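PDB 6D8V: probable chemoreceptor (Methyl-accepting chemotaxis) transmembrane protein from Rhizobium meliloti, which binds quaternary ammonium compounds such as 1,1-dimethyl-prolinium through its sensory domain and probably passes the signal on to the chemotaxis machinery. Local coordinates for residues 127-132 with 162-167; 193-198 with 212-217; 2-7 with 231-236. All coordinates share one frame; numbering follows the deposited sequence.

Contact 1 of 3, residues 127-132 with 162-167; sequences LAAKSG and GRMIGV
Ala129 meets two side chains of the strand: its CB lies 4.1 Å from SD of Met164 and 4.4 Å from CG2 of Val167. One residue back, CB of Ala128 touches the other branch of the same valine, 4.4 Å from Val167 CG1, so the valine straddles two consecutive alanine methyls. Met164 bends at its last torsion (chi3 -63°), and this turns CE along its own strand, to 3.9 Å from Val167 CG2. The two side chains offer the helix one continuous apolar surface. The end of helix 123-131 lies against strand 163-173 of the antiparallel sheet of the first PDC sensor domain, of the Cache clan; the axes of 127-131 and 163-167 run roughly antiparallel, at 152° and 8.9 Å. Residues 164 and 167 would face opposite sides of a regular strand. Between them, however, Ile165 and Gly166 both bond through the backbone to Val158, consistent with a beta bulge, and Gly166 has backbone angles at which a CB would run into the preceding carbonyl oxygen. Further out, Pro157 and Met159 of strand 149-160 pack on Met164, Ala155 packs on Val167, and Gly132, the first residue past the helix, has positive phi.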
# COMPACT_ATOMS: atom_id res chain seq x y z
N LEU A 127 -12.50 -4.45 -1.85
CA LEU A 127 -11.70 -5.19 -2.83
C LEU A 127 -11.45 -6.62 -2.37
O LEU A 127 -11.78 -7.58 -3.09
CB LEU A 127 -10.37 -4.47 -3.07
CG LEU A 127 -10.41 -3.11 -3.78
CD1 LEU A 127 -9.00 -2.59 -3.99
CD2 LEU A 127 -11.15 -3.21 -5.10
N ALA A 128 -10.87 -6.79 -1.18
CA ALA A 128 -10.59 -8.13 -0.67
C ALA A 128 -11.86 -8.93 -0.43
O ALA A 128 -11.87 -10.14 -0.66
CB ALA A 128 -9.77 -8.03 0.61
N ALA A 129 -12.93 -8.28 0.03
CA ALA A 129 -14.15 -9.02 0.34
C ALA A 129 -14.89 -9.46 -0.93
O ALA A 129 -15.50 -10.54 -0.93
CB ALA A 129 -15.08 -8.18 1.22
N LYS A 130 -14.85 -8.66 -1.99
CA LYS A 130 -15.57 -9.02 -3.21
C LYS A 130 -14.84 -10.08 -4.02
O LYS A 130 -15.49 -10.91 -4.67
CB LYS A 130 -15.81 -7.77 -4.06
CG LYS A 130 -16.74 -7.97 -5.27
CD LYS A 130 -18.24 -7.96 -4.92
CE LYS A 130 -19.11 -7.91 -6.18
NZ LYS A 130 -20.58 -7.76 -5.94
N SER A 131 -13.50 -10.10 -3.98
CA SER A 131 -12.71 -11.06 -4.74
C SER A 131 -12.35 -12.30 -3.95
O SER A 131 -11.94 -13.30 -4.56
CB SER A 131 -11.42 -10.41 -5.26
OG SER A 131 -10.49 -10.19 -4.22
N GLY A 132 -12.49 -12.27 -2.63
CA GLY A 132 -12.11 -13.40 -1.80
C GLY A 132 -10.61 -13.64 -1.77
O GLY A 132 -10.13 -14.58 -1.12
N GLY A 162 -15.09 -21.52 6.83
CA GLY A 162 -15.66 -21.38 5.51
C GLY A 162 -16.59 -20.20 5.30
O GLY A 162 -17.12 -20.04 4.19
N ARG A 163 -16.81 -19.36 6.31
CA ARG A 163 -17.60 -18.15 6.17
C ARG A 163 -16.76 -16.97 6.63
O ARG A 163 -16.21 -17.00 7.73
CB ARG A 163 -18.91 -18.23 6.97
CG ARG A 163 -19.75 -19.47 6.67
CD ARG A 163 -20.61 -19.29 5.42
NE ARG A 163 -20.84 -20.56 4.73
CZ ARG A 163 -21.86 -20.78 3.89
NH1 ARG A 163 -22.75 -19.82 3.66
NH2 ARG A 163 -21.99 -21.96 3.30
N MET A 164 -16.66 -15.94 5.79
CA MET A 164 -15.78 -14.82 6.12
C MET A 164 -16.43 -13.96 7.20
O MET A 164 -17.64 -13.75 7.21
CB MET A 164 -15.46 -13.98 4.88
CG MET A 164 -16.36 -12.77 4.66
SD MET A 164 -15.69 -11.56 3.49
CE MET A 164 -14.20 -11.03 4.34
N ILE A 165 -15.59 -13.49 8.13
CA ILE A 165 -16.05 -12.72 9.29
C ILE A 165 -15.45 -11.32 9.33
O ILE A 165 -15.72 -10.58 10.28
CB ILE A 165 -15.75 -13.46 10.61
CG1 ILE A 165 -14.24 -13.65 10.77
CG2 ILE A 165 -16.49 -14.79 10.66
CD1 ILE A 165 -13.84 -14.32 12.08
N GLY A 166 -14.66 -10.94 8.34
CA GLY A 166 -14.10 -9.61 8.30
C GLY A 166 -12.86 -9.57 7.42
O GLY A 166 -12.54 -10.53 6.72
N VAL A 167 -12.17 -8.43 7.49
CA VAL A 167 -10.99 -8.17 6.68
C VAL A 167 -9.86 -7.71 7.59
O VAL A 167 -10.06 -6.83 8.42
CB VAL A 167 -11.27 -7.11 5.60
CG1 VAL A 167 -9.99 -6.77 4.85
CG2 VAL A 167 -12.36 -7.57 4.65

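Contact 2 of 3, residues 193-198 with 212-217; sequences YLLSQS and KEYDGE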
# COMPACT_ATOMS: atom_id res chain seq x y z
N TYR A 193 10.43 7.96 -9.25
CA TYR A 193 9.11 8.14 -8.68
C TYR A 193 8.34 6.84 -8.88
O TYR A 193 8.90 5.83 -9.32
CB TYR A 193 8.42 9.35 -9.30
CG TYR A 193 9.20 10.62 -9.06
CD1 TYR A 193 9.36 11.12 -7.77
CD2 TYR A 193 9.81 11.31 -10.10
CE1 TYR A 193 10.08 12.26 -7.53
CE2 TYR A 193 10.54 12.47 -9.86
CZ TYR A 193 10.67 12.94 -8.57
OH TYR A 193 11.39 14.09 -8.30
N LEU A 194 7.06 6.84 -8.53
CA LEU A 194 6.28 5.61 -8.49
C LEU A 194 4.80 5.92 -8.67
O LEU A 194 4.26 6.76 -7.95
CB LEU A 194 6.52 4.89 -7.16
CG LEU A 194 6.02 3.45 -7.05
CD1 LEU A 194 6.87 2.51 -7.91
CD2 LEU A 194 6.03 3.03 -5.60
N LEU A 195 4.17 5.23 -9.62
CA LEU A 195 2.75 5.37 -9.91
C LEU A 195 2.00 4.11 -9.49
O LEU A 195 2.56 3.01 -9.46
CB LEU A 195 2.50 5.63 -11.41
CG LEU A 195 2.89 7.01 -11.92
CD1 LEU A 195 2.36 7.27 -13.32
CD2 LEU A 195 2.39 8.07 -10.95
N SER A 196 0.72 4.28 -9.18
CA SER A 196 -0.10 3.18 -8.69
C SER A 196 -0.71 2.39 -9.84
O SER A 196 -0.41 2.60 -11.02
CB SER A 196 -1.21 3.71 -7.78
OG SER A 196 -2.27 4.26 -8.55
N GLN A 197 -1.60 1.46 -9.48
CA GLN A 197 -2.30 0.61 -10.44
C GLN A 197 -3.02 1.40 -11.53
O GLN A 197 -3.19 0.91 -12.65
CB GLN A 197 -3.30 -0.26 -9.69
CG GLN A 197 -2.74 -0.89 -8.42
CD GLN A 197 -3.05 -0.10 -7.17
OE1 GLN A 197 -2.22 0.68 -6.69
NE2 GLN A 197 -4.25 -0.30 -6.61
N SER A 198 -3.50 2.61 -11.20
CA SER A 198 -4.25 3.43 -12.13
C SER A 198 -3.49 4.68 -12.53
O SER A 198 -4.08 5.58 -13.15
CB SER A 198 -5.61 3.80 -11.52
OG SER A 198 -5.45 4.50 -10.30
N LYS A 212 -3.03 11.81 -6.62
CA LYS A 212 -3.64 12.34 -7.83
C LYS A 212 -3.20 11.51 -9.04
O LYS A 212 -2.15 10.86 -9.02
CB LYS A 212 -3.25 13.80 -8.04
CG LYS A 212 -3.72 14.71 -6.91
CD LYS A 212 -3.57 16.18 -7.29
CE LYS A 212 -4.17 17.12 -6.24
NZ LYS A 212 -3.39 17.19 -4.98
N GLU A 213 -4.02 11.54 -10.09
CA GLU A 213 -3.72 10.80 -11.30
C GLU A 213 -2.69 11.54 -12.15
O GLU A 213 -2.67 12.77 -12.21
CB GLU A 213 -4.99 10.55 -12.12
CG GLU A 213 -4.76 9.69 -13.36
CD GLU A 213 -6.06 9.28 -14.03
OE1 GLU A 213 -7.11 9.90 -13.76
OE2 GLU A 213 -6.03 8.32 -14.83
N TYR A 214 -1.82 10.77 -12.78
CA TYR A 214 -0.82 11.36 -13.66
C TYR A 214 -1.50 12.04 -14.84
O TYR A 214 -2.35 11.44 -15.50
CB TYR A 214 0.16 10.30 -14.14
CG TYR A 214 1.31 10.84 -14.94
CD1 TYR A 214 1.20 11.00 -16.32
CD2 TYR A 214 2.50 11.19 -14.33
CE1 TYR A 214 2.25 11.49 -17.06
CE2 TYR A 214 3.56 11.69 -15.06
CZ TYR A 214 3.43 11.84 -16.43
OH TYR A 214 4.49 12.34 -17.16
N ASP A 215 -1.15 13.30 -15.08
CA ASP A 215 -1.61 13.98 -16.28
C ASP A 215 -0.54 14.92 -16.82
O ASP A 215 -0.85 15.83 -17.60
CB ASP A 215 -2.93 14.73 -16.02
CG ASP A 215 -2.72 16.14 -15.53
OD1 ASP A 215 -2.37 16.31 -14.34
OD2 ASP A 215 -2.92 17.08 -16.34
N GLY A 216 0.72 14.71 -16.43
CA GLY A 216 1.83 15.48 -16.96
C GLY A 216 2.11 15.18 -18.41
O GLY A 216 1.26 14.62 -19.11
N GLU A 217 3.29 15.56 -18.88
CA GLU A 217 3.68 15.21 -20.24
C GLU A 217 3.79 13.69 -20.38
O GLU A 217 4.12 12.98 -19.43
CB GLU A 217 5.00 15.88 -20.60
CG GLU A 217 4.92 17.40 -20.54
CD GLU A 217 6.06 18.08 -21.25
OE1 GLU A 217 6.89 18.72 -20.57
OE2 GLU A 217 6.12 17.98 -22.50
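Leu195 reaches the loop 212-217 with one methyl: CD1 sits 3.8 Å from CB of Tyr214, and the same methyl is 4.1 Å from the ring atom CD2 of that tyrosine. It therefore rests at the root of the aromatic side chain, where CB joins the ring, and approaches the ring obliquely. The leucine gets there by holding CG anti to its carbonyl carbon (chi1 -72°) and then extending CD1 away from the strand. Tyr214 answers with CG anti to the backbone N (chi1 -175°), which sends the ring along the loop toward the residues that follow, Gly216 and Glu217. There the loop folds round its own tyrosine: Gly216 N lies 3.6 Å above one face of the Tyr214 ring, offset toward the rim, and Glu217 O comes to its edge in the ring plane. Arg247 NE gives the phenol OH a weak hydrogen bond.

Glu213, its chain extended, brings OE2 to 3.8 Å from Ser198 O, but these two oxygens only come near each other: neither has a proton to give, and the carboxylate is held by a salt bridge from OE2 to Lys223 NZ. The chain leaving the strand is shaped by Ser196, whose OG takes a weak hydrogen bond (3.4 Å) from Ser198 N, the bond of an ST turn; the same OG also bonds to Lys200 N and Gln138 OE1.

Together the two segments lie beside helix 219-228, whose Val222 packs on both Leu195 and Tyr214 and whose Val219 packs on the tyrosine. Leu195 belongs to an outer strand of the four-stranded antiparallel sheet and rests on Leu262 of the neighbouring strand 259-268, while Tyr214 spans to Ile234 on strand 232-239, the outer strand at the far edge.

Contact 3 of 3, residues 2-7 with 231-236; sequences RVETLV and PRMIEN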
# COMPACT_ATOMS: atom_id res chain seq x y z
N ARG A 2 21.15 6.48 -30.65
CA ARG A 2 22.03 5.70 -29.78
C ARG A 2 22.20 6.35 -28.42
O ARG A 2 22.55 5.66 -27.45
CB ARG A 2 23.39 5.49 -30.45
CG ARG A 2 24.43 6.56 -30.15
CD ARG A 2 24.19 7.82 -30.95
NE ARG A 2 25.33 8.73 -30.90
CZ ARG A 2 25.39 9.88 -31.55
NH1 ARG A 2 26.47 10.65 -31.44
NH2 ARG A 2 24.37 10.28 -32.30
N VAL A 3 21.95 7.66 -28.31
CA VAL A 3 21.94 8.31 -27.00
C VAL A 3 20.65 7.98 -26.26
O VAL A 3 20.67 7.48 -25.13
CB VAL A 3 22.12 9.83 -27.17
CG1 VAL A 3 22.39 10.48 -25.82
CG2 VAL A 3 23.23 10.13 -28.16
N GLU A 4 19.50 8.25 -26.89
CA GLU A 4 18.22 7.96 -26.25
C GLU A 4 18.07 6.48 -25.94
O GLU A 4 17.47 6.13 -24.91
CB GLU A 4 17.07 8.45 -27.12
CG GLU A 4 17.02 9.97 -27.24
CD GLU A 4 16.59 10.65 -25.95
OE1 GLU A 4 15.41 10.48 -25.57
OE2 GLU A 4 17.42 11.34 -25.32
N THR A 5 18.59 5.60 -26.80
CA THR A 5 18.50 4.17 -26.51
C THR A 5 19.29 3.82 -25.25
O THR A 5 18.79 3.09 -24.38
CB THR A 5 19.00 3.36 -27.70
OG1 THR A 5 18.26 2.14 -27.79
N LEU A 6 20.51 4.35 -25.12
CA LEU A 6 21.32 4.10 -23.93
C LEU A 6 20.65 4.65 -22.68
O LEU A 6 20.71 4.02 -21.61
CB LEU A 6 22.71 4.71 -24.12
CG LEU A 6 23.58 4.85 -22.87
CD1 LEU A 6 23.49 3.60 -22.02
CD2 LEU A 6 25.02 5.12 -23.27
N VAL A 7 20.03 5.82 -22.77
CA VAL A 7 19.28 6.34 -21.62
C VAL A 7 18.15 5.39 -21.28
O VAL A 7 17.92 5.06 -20.11
CB VAL A 7 18.77 7.76 -21.91
CG1 VAL A 7 17.92 8.27 -20.75
CG2 VAL A 7 19.94 8.70 -22.16
N PRO A 231 7.67 -1.42 -20.88
CA PRO A 231 8.18 -0.07 -20.59
C PRO A 231 7.91 0.90 -21.72
O PRO A 231 7.84 0.53 -22.89
CB PRO A 231 9.68 -0.31 -20.40
CG PRO A 231 9.77 -1.75 -19.98
CD PRO A 231 8.72 -2.43 -20.79
N ARG A 232 7.73 2.16 -21.35
CA ARG A 232 7.68 3.26 -22.29
C ARG A 232 8.67 4.34 -21.86
O ARG A 232 9.15 4.35 -20.73
CB ARG A 232 6.26 3.84 -22.41
CG ARG A 232 5.24 2.87 -22.97
CD ARG A 232 5.58 2.46 -24.41
NE ARG A 232 5.35 1.03 -24.65
CZ ARG A 232 4.15 0.46 -24.75
NH1 ARG A 232 4.05 -0.84 -24.95
NH2 ARG A 232 3.06 1.20 -24.63
N MET A 233 8.98 5.24 -22.80
CA MET A 233 9.85 6.38 -22.52
C MET A 233 9.20 7.64 -23.07
O MET A 233 8.91 7.72 -24.26
CB MET A 233 11.24 6.20 -23.13
CG MET A 233 12.30 7.14 -22.55
SD MET A 233 13.76 7.20 -23.61
CE MET A 233 15.04 7.68 -22.45
N ILE A 234 8.99 8.61 -22.19
CA ILE A 234 8.52 9.93 -22.56
C ILE A 234 9.74 10.79 -22.84
O ILE A 234 10.59 10.97 -21.96
CB ILE A 234 7.65 10.53 -21.45
CG1 ILE A 234 6.68 9.46 -20.94
CG2 ILE A 234 6.88 11.73 -21.95
CD1 ILE A 234 5.85 9.86 -19.76
N GLU A 235 9.85 11.29 -24.07
CA GLU A 235 11.05 11.99 -24.50
C GLU A 235 10.90 13.49 -24.35
O GLU A 235 9.87 14.06 -24.70
CB GLU A 235 11.39 11.64 -25.95
CG GLU A 235 11.83 10.21 -26.18
CD GLU A 235 12.26 9.94 -27.61
OE1 GLU A 235 11.76 10.64 -28.52
OE2 GLU A 235 13.09 9.04 -27.82
N ASN A 236 11.92 14.09 -23.80
CA ASN A 236 11.96 15.51 -23.68
C ASN A 236 10.82 16.19 -23.03
O ASN A 236 9.96 16.71 -23.71
CB ASN A 236 12.30 16.20 -24.96
CG ASN A 236 13.26 17.30 -24.74
OD1 ASN A 236 13.37 17.81 -23.65
ND2 ASN A 236 13.98 17.65 -25.74
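This is a surface contact between a helix and the face of a sheet, at its outer strand, made by Glu4 and Val7 on one side and Met233 and Glu235 on the other. It joins the start of the long helix 2-45 to strand 232-239 of the four-stranded antiparallel sheet, in an arrangement consistent with a double Cache sensor, where a long N-terminal helix runs beside two alpha/beta modules. The axes of 2-7 and 232-235 cross at 129° and come no nearer than 10.7 Å, so side chains have to bridge the gap.

Met233 does most of the bridging. Its CG stands anti to the backbone N (chi1 -163°) and the chain continues extended, pushing the thioether straight out to the helix. CE ends 3.4 Å from Val7 CG1 and 3.8 Å from Val7 CB, the two side chains crossing at about a right angle. Met233 SD passes 4.1 Å from the carbonyl oxygen Glu4 O. Phe8 of the same helix and Asp246 and Val248 of strand 243-254 also lie against the methionine. With an alanine here, the methyl that meets Val7 would be gone, and a gap would probably open between helix and strand.

Beside this apolar bridge two acids are brought close, an unfavourable pairing if both are charged. Glu4 folds at chi2, and its OE1 lies 3.5 Å from Glu235 OE2, the carboxylate planes turned 74° against each other. Asp246 OD1 is also near Glu4 OE1, so the cluster may favour a proton on one of these groups; Arg269 NE offers Glu4 OE2 a long, weak ion pair. Part of the encounter is with carbon rather than charge: the same Glu4 OE1 lies 3.6 Å from the methylene CG of Glu235.

How the contacts relate
Contact 1 belongs to the ligand-binding module and contact 2 to the module built on the four-stranded sheet, while contact 3 ties the long N-terminal helix to that sheet. The side chain of Val167 in contact 1 is about 8 Å from the bound 1,1-dimethyl-prolinium, whose pocket includes Trp72, Trp124 and Asp171. Contacts 1 and 3 lie on opposite sides of the chain's centre, their own centres 43 Å apart; contact 2 falls between them, its centre 29 Å from that of contact 1 and 19 Å from that of contact 3. Contacts 2 and 3 touch: Ile234 CD1 packs 3.6 Å from Glu217 O and 3.8 Å from Tyr214 OH. Contacts 1 and 2 do not, their nearest atoms being about 6 Å apart.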